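Local atomic coordinates of probable AP endonuclease (African swine fever virus, PDB entry 6KI3), a protein that probably cleaves DNA on the 5' side of apurinic or apyrimidinic sites during repair, with the help of three zinc ions, and also trims mismatched 3' ends. Residues V67-L70 / K71-K75; L15-D18 / S19-T23; T24-T27 / N28-N32. One frame throughout, in Å; residues are numbered along the deposited sequence.

Overall arrangement
The three contacts lie on the same side of the chain's centre, in two helices of a TIM barrel and in the loop that leads into one of them. Contact 3, at the start of helix 25-39, touches both others. Its centre is about 7 Å from that of contact 2, the disulfide-bearing loop, and about 10 Å from that of contact 1, on helix 63-76, where Thr27 and Ile30 pack on Leu69. Contacts 1 and 2 do not touch; their nearest atoms are about 7 Å apart. Contact 2 comes within about 3 Å of the bound DNA. None supplies a zinc ligand, although the side chain of Ile26 is about 11 Å from that of zinc-binding His83.

Contact 1 (V67-L70 / K71-K75); sequences VELL and KMIVK
Lys71 runs alongside Glu68, three residues earlier, and their charged ends meet. Its aliphatic CG and CD pass over the carbonyl oxygen of Val67, and the bend at chi3 (55°) turns the ammonium group toward the carboxylate. NZ forms a salt bridge with OE2 of Glu68, 3.0 Å away, on the syn side and 23° out of the carboxylate plane, and a weak second bond to OE1. A long, flexible lysine suits this exposed flank. Next, Met72 gives its N to the O of Glu68 at 2.8 Å, and its side chain packs on Thr27 and Ala31 of helix 25-39. Ile73 faces the interior: its CD1 lies 4.0 Å from CG of Leu69; both residues are buried, and Leu69 also packs on Ile30 of helix 25-39. Val74 sets CG2 3.2 Å from the O of Leu70, the same oxygen that accepts its N-H. Helix 63-76 is the crossover of the beta-alpha-beta unit between strands 46-49 and 79-83. Its chemistry is accordingly divided: an ion pair, probably weakened by water, on the outer flank, and hydrocarbon toward the interior.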
loop_
_atom_site.group_PDB
_atom_site.type_symbol
_atom_site.label_atom_id
_atom_site.label_comp_id
_atom_site.label_asym_id
_atom_site.label_seq_id
_atom_site.Cartn_x
_atom_site.Cartn_y
_atom_site.Cartn_z
ATOM N N VAL A 67 -10.128 19.742 6.264
ATOM C CA VAL A 67 -11.584 19.810 6.336
ATOM C C VAL A 67 -12.209 19.333 5.031
ATOM O O VAL A 67 -13.187 18.576 5.035
ATOM C CB VAL A 67 -12.033 21.240 6.691
ATOM C CG1 VAL A 67 -13.552 21.337 6.695
ATOM C CG2 VAL A 67 -11.464 21.650 8.041
ATOM N N GLU A 68 -11.655 19.761 3.893
ATOM C CA GLU A 68 -12.203 19.343 2.607
ATOM C C GLU A 68 -11.951 17.865 2.338
ATOM O O GLU A 68 -12.779 17.206 1.699
ATOM C CB GLU A 68 -11.616 20.198 1.484
ATOM C CG GLU A 68 -11.996 21.670 1.562
ATOM C CD GLU A 68 -13.496 21.890 1.490
ATOM O OE1 GLU A 68 -14.106 21.517 0.466
ATOM O OE2 GLU A 68 -14.066 22.432 2.460
ATOM N N LEU A 69 -10.824 17.327 2.813
ATOM C CA LEU A 69 -10.520 15.921 2.567
ATOM C C LEU A 69 -11.533 15.009 3.246
ATOM O O LEU A 69 -11.932 13.984 2.682
ATOM C CB LEU A 69 -9.103 15.596 3.039
ATOM C CG LEU A 69 -8.640 14.153 2.850
ATOM C CD1 LEU A 69 -8.786 13.733 1.398
ATOM C CD2 LEU A 69 -7.201 13.992 3.315
ATOM N N LEU A 70 -11.964 15.368 4.459
ATOM C CA LEU A 70 -12.973 14.570 5.147
ATOM C C LEU A 70 -14.296 14.585 4.392
ATOM O O LEU A 70 -14.948 13.545 4.246
ATOM C CB LEU A 70 -13.166 15.080 6.574
ATOM C CG LEU A 70 -14.216 14.340 7.402
ATOM C CD1 LEU A 70 -13.766 12.914 7.675
ATOM C CD2 LEU A 70 -14.495 15.079 8.701
ATOM N N LYS A 71 -14.709 15.760 3.908
ATOM C CA LYS A 71 -15.934 15.846 3.119
ATOM C C LYS A 71 -15.808 15.054 1.823
ATOM O O LYS A 71 -16.748 14.362 1.417
ATOM C CB LYS A 71 -16.262 17.310 2.824
ATOM C CG LYS A 71 -16.612 18.130 4.055
ATOM C CD LYS A 71 -16.419 19.618 3.797
ATOM C CE LYS A 71 -17.197 20.077 2.577
ATOM N NZ LYS A 71 -16.923 21.505 2.255
ATOM N N MET A 72 -14.651 15.147 1.163
ATOM C CA MET A 72 -14.432 14.395 -0.068
ATOM C C MET A 72 -14.494 12.894 0.180
ATOM O O MET A 72 -15.097 12.151 -0.603
ATOM C CB MET A 72 -13.083 14.778 -0.678
ATOM C CG MET A 72 -12.655 13.909 -1.847
ATOM S SD MET A 72 -13.619 14.221 -3.336
ATOM C CE MET A 72 -13.169 15.919 -3.672
ATOM N N ILE A 73 -13.875 12.430 1.269
ATOM C CA ILE A 73 -13.855 11.001 1.566
ATOM C C ILE A 73 -15.263 10.490 1.843
ATOM O O ILE A 73 -15.649 9.410 1.380
ATOM C CB ILE A 73 -12.900 10.717 2.742
ATOM C CG1 ILE A 73 -11.445 10.875 2.293
ATOM C CG2 ILE A 73 -13.139 9.328 3.315
ATOM C CD1 ILE A 73 -10.434 10.634 3.391
ATOM N N VAL A 74 -16.057 11.262 2.587
ATOM C CA VAL A 74 -17.416 10.832 2.905
ATOM C C VAL A 74 -18.302 10.881 1.666
ATOM O O VAL A 74 -19.083 9.956 1.410
ATOM C CB VAL A 74 -17.990 11.688 4.049
ATOM C CG1 VAL A 74 -19.456 11.355 4.277
ATOM C CG2 VAL A 74 -17.190 11.475 5.323
ATOM N N LYS A 75 -18.190 11.953 0.875
ATOM C CA LYS A 75 -19.075 12.137 -0.274
ATOM C C LYS A 75 -18.976 10.970 -1.249
ATOM O O LYS A 75 -19.993 10.397 -1.655
ATOM C CB LYS A 75 -18.744 13.453 -0.979
ATOM C CG LYS A 75 -19.436 13.634 -2.320
ATOM C CD LYS A 75 -18.911 14.863 -3.047
ATOM C CE LYS A 75 -19.601 15.051 -4.387
#

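Contact 2 (L15-D18 / S19-T23); sequences LWSD and SGCTT
Asp18 and Cys21 meet at the two ends of a type II beta turn, with Ser19 and Gly20 at its corners. The closing bond is weak: the N of Cys21 is 3.4 Å from the O of Asp18, and the angle at the hydrogen is only 121°. The same oxygen also faces the cysteine side chain, with CB at 3.5 Å and SG at 3.6 Å. A chi1 of 53° puts SG between the backbone N and carbonyl carbon of Cys21, where the sulfur lies 4.0 Å from CB of Ser17. The carboxylate of Asp18 turns to helix 25-39, where OD2 makes a weak hydrogen bond to ND2 of Asn32.

The turn belongs to the loop between helices 13-16 and 25-39 of the TIM barrel, and the disulfide from Cys21 to Cys25 joins this loop to the first turn of the second helix. Gly20 occupies the third position of the turn with phi 71°, a value that residue type adopts without strain.

At the second position stands Ser19, whose short polar side chain suits the place, for OG is hydrogen-bonded to a phosphate of the bound DNA. Ser17 OG, by contrast, turns to the protein and bonds to the O of Cys25.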
loop_
_atom_site.group_PDB
_atom_site.type_symbol
_atom_site.label_atom_id
_atom_site.label_comp_id
_atom_site.label_asym_id
_atom_site.label_seq_id
_atom_site.Cartn_x
_atom_site.Cartn_y
_atom_site.Cartn_z
ATOM N N LEU A 15 1.344 15.398 -10.184
ATOM C CA LEU A 15 0.712 14.893 -11.396
ATOM C C LEU A 15 -0.807 14.967 -11.362
ATOM O O LEU A 15 -1.453 14.568 -12.337
ATOM C CB LEU A 15 1.136 13.442 -11.657
ATOM C CG LEU A 15 2.643 13.270 -11.838
ATOM C CD1 LEU A 15 3.039 11.792 -11.931
ATOM C CD2 LEU A 15 3.077 14.038 -13.071
ATOM N N TRP A 16 -1.397 15.473 -10.280
ATOM C CA TRP A 16 -2.851 15.465 -10.163
ATOM C C TRP A 16 -3.408 16.818 -9.734
ATOM O O TRP A 16 -4.516 17.187 -10.135
ATOM C CB TRP A 16 -3.293 14.376 -9.184
ATOM C CG TRP A 16 -3.088 12.985 -9.704
ATOM C CD1 TRP A 16 -2.078 12.125 -9.381
ATOM C CD2 TRP A 16 -3.916 12.294 -10.648
ATOM N NE1 TRP A 16 -2.230 10.940 -10.061
ATOM C CE2 TRP A 16 -3.350 11.019 -10.846
ATOM C CE3 TRP A 16 -5.081 12.630 -11.343
ATOM C CZ2 TRP A 16 -3.909 10.080 -11.710
ATOM C CZ3 TRP A 16 -5.635 11.697 -12.201
ATOM C CH2 TRP A 16 -5.050 10.437 -12.376
ATOM N N SER A 17 -2.661 17.561 -8.923
ATOM C CA SER A 17 -3.163 18.834 -8.425
ATOM C C SER A 17 -3.155 19.887 -9.524
ATOM O O SER A 17 -2.230 19.957 -10.338
ATOM C CB SER A 17 -2.331 19.319 -7.239
ATOM O OG SER A 17 -2.470 18.454 -6.127
ATOM N N ASP A 18 -4.203 20.706 -9.545
ATOM C CA ASP A 18 -4.240 21.855 -10.436
ATOM C C ASP A 18 -3.243 22.909 -9.976
ATOM O O ASP A 18 -2.873 22.978 -8.801
ATOM C CB ASP A 18 -5.644 22.459 -10.473
ATOM C CG ASP A 18 -6.669 21.521 -11.068
ATOM O OD1 ASP A 18 -6.406 20.967 -12.156
ATOM O OD2 ASP A 18 -7.737 21.336 -10.448
ATOM N N SER A 19 -2.805 23.737 -10.920
ATOM C CA SER A 19 -1.997 24.891 -10.559
ATOM C C SER A 19 -2.833 25.859 -9.734
ATOM O O SER A 19 -4.015 26.082 -10.016
ATOM C CB SER A 19 -1.460 25.582 -11.811
ATOM O OG SER A 19 -2.511 25.885 -12.710
ATOM N N GLY A 20 -2.221 26.426 -8.701
ATOM C CA GLY A 20 -2.956 27.307 -7.812
ATOM C C GLY A 20 -3.947 26.585 -6.925
ATOM O O GLY A 20 -5.026 27.124 -6.643
ATOM N N CYS A 21 -3.617 25.369 -6.487
ATOM C CA CYS A 21 -4.464 24.665 -5.532
ATOM C C CYS A 21 -4.360 25.246 -4.130
ATOM O O CYS A 21 -5.188 24.907 -3.277
ATOM C CB CYS A 21 -4.114 23.173 -5.515
ATOM S SG CYS A 21 -2.367 22.795 -5.241
ATOM N N THR A 22 -3.369 26.106 -3.884
ATOM C CA THR A 22 -3.224 26.862 -2.643
ATOM C C THR A 22 -3.293 25.981 -1.402
ATOM O O THR A 22 -2.338 25.269 -1.079
ATOM C CB THR A 22 -4.290 27.961 -2.554
ATOM O OG1 THR A 22 -5.558 27.380 -2.222
ATOM C CG2 THR A 22 -4.407 28.705 -3.877
ATOM N N THR A 23 -4.430 26.020 -0.711
ATOM C CA THR A 23 -4.559 25.454 0.624
ATOM C C THR A 23 -5.231 24.086 0.653
ATOM O O THR A 23 -5.286 23.469 1.721
ATOM C CB THR A 23 -5.347 26.418 1.520
ATOM O OG1 THR A 23 -5.485 25.855 2.829
ATOM C CG2 THR A 23 -6.731 26.676 0.933
#

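Contact 3 (T24-T27 / N28-N32)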
loop_
_atom_site.group_PDB
_atom_site.type_symbol
_atom_site.label_atom_id
_atom_site.label_comp_id
_atom_site.label_asym_id
_atom_site.label_seq_id
_atom_site.Cartn_x
_atom_site.Cartn_y
_atom_site.Cartn_z
ATOM N N THR A 24 -5.740 23.599 -0.475
ATOM C CA THR A 24 -6.488 22.344 -0.533
ATOM C C THR A 24 -5.957 21.453 -1.650
ATOM O O THR A 24 -6.712 20.917 -2.463
ATOM C CB THR A 24 -7.978 22.608 -0.738
ATOM O OG1 THR A 24 -8.167 23.352 -1.950
ATOM C CG2 THR A 24 -8.554 23.398 0.430
ATOM N N CYS A 25 -4.637 21.263 -1.690
ATOM C CA CYS A 25 -4.023 20.604 -2.840
ATOM C C CYS A 25 -4.259 19.097 -2.844
ATOM O O CYS A 25 -4.429 18.503 -3.915
ATOM C CB CYS A 25 -2.529 20.915 -2.877
ATOM S SG CYS A 25 -2.184 22.652 -3.224
ATOM N N ILE A 26 -4.268 18.458 -1.672
ATOM C CA ILE A 26 -4.468 17.011 -1.630
ATOM C C ILE A 26 -5.888 16.656 -2.050
ATOM O O ILE A 26 -6.103 15.767 -2.883
ATOM C CB ILE A 26 -4.141 16.457 -0.230
ATOM C CG1 ILE A 26 -2.689 16.761 0.140
ATOM C CG2 ILE A 26 -4.411 14.958 -0.180
ATOM C CD1 ILE A 26 -2.290 16.252 1.508
ATOM N N THR A 27 -6.878 17.346 -1.478
ATOM C CA THR A 27 -8.268 17.094 -1.847
ATOM C C THR A 27 -8.520 17.439 -3.309
ATOM O O THR A 27 -9.268 16.737 -4.001
ATOM C CB THR A 27 -9.204 17.895 -0.941
ATOM O OG1 THR A 27 -8.827 17.704 0.428
ATOM C CG2 THR A 27 -10.643 17.441 -1.130
ATOM N N ASN A 28 -7.907 18.521 -3.796
ATOM C CA ASN A 28 -8.030 18.875 -5.207
ATOM C C ASN A 28 -7.460 17.781 -6.102
ATOM O O ASN A 28 -8.050 17.443 -7.134
ATOM C CB ASN A 28 -7.329 20.208 -5.476
ATOM C CG ASN A 28 -7.170 20.501 -6.956
ATOM O OD1 ASN A 28 -6.122 20.230 -7.543
ATOM N ND2 ASN A 28 -8.207 21.063 -7.566
ATOM N N SER A 29 -6.313 17.216 -5.718
ATOM C CA SER A 29 -5.719 16.140 -6.504
ATOM C C SER A 29 -6.613 14.906 -6.510
ATOM O O SER A 29 -6.789 14.262 -7.551
ATOM C CB SER A 29 -4.334 15.795 -5.956
ATOM O OG SER A 29 -4.416 15.332 -4.619
ATOM N N ILE A 30 -7.190 14.565 -5.355
ATOM C CA ILE A 30 -8.096 13.424 -5.283
ATOM C C ILE A 30 -9.348 13.684 -6.112
ATOM O O ILE A 30 -9.893 12.769 -6.743
ATOM C CB ILE A 30 -8.430 13.110 -3.812
ATOM C CG1 ILE A 30 -7.198 12.541 -3.107
ATOM C CG2 ILE A 30 -9.604 12.147 -3.706
ATOM C CD1 ILE A 30 -7.406 12.267 -1.641
ATOM N N ALA A 31 -9.816 14.934 -6.137
ATOM C CA ALA A 31 -10.967 15.280 -6.965
ATOM C C ALA A 31 -10.683 15.010 -8.438
ATOM O O ALA A 31 -11.505 14.412 -9.142
ATOM C CB ALA A 31 -11.348 16.744 -6.747
ATOM N N ASN A 32 -9.518 15.443 -8.922
ATOM C CA ASN A 32 -9.144 15.159 -10.303
ATOM C C ASN A 32 -8.923 13.667 -10.515
ATOM O O ASN A 32 -9.241 13.129 -11.582
ATOM C CB ASN A 32 -7.891 15.948 -10.679
ATOM C CG ASN A 32 -8.079 17.444 -10.531
ATOM O OD1 ASN A 32 -9.204 17.943 -10.544
ATOM N ND2 ASN A 32 -6.977 18.170 -10.387
#
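Ser29 reaches back to Ile26 in the first turns of helix 25-39, an outer helix of the TIM barrel. The CB of Ser29 rests 3.4 Å from the O of Cys25, which also accepts the backbone N-H of Ser29. Beyond CB, the hydroxyl stands between the residue's own N and carbonyl carbon (chi1 62°), and this rotation brings OG to 2.5 Å from the O of Ile26, a hydrogen bond modelled as very short, a length that should not be pressed. Serine suits this buried place because its hydroxyl can spend its proton on the helix itself, and its CB packs against Ser17 of the preceding loop.

The oxygen of Ile26 has a second donor, the N of Ile30 at 3.0 Å, so two hydrogen bonds converge on it. On the buried face, CG2 of Ile26 and CD1 of Ile30 approach to 4.3 Å; Ile26 also packs on Ile61, and Ile30 on Leu78. Thr27 turns both branches to helix 63-76: OG1 bonds to Asp65, and CG2 packs against the backbone O of Glu68.

Asn28 lies near the start of the helix, where its CB is 3.2 Å from the O of Thr24. With CG anti to the backbone N (chi1 168°), the amide is carried to the preceding loop, where OD1 accepts the N-H of Asp18. Ala31, with its small side chain, has CB 3.4 Å from the O of Thr27.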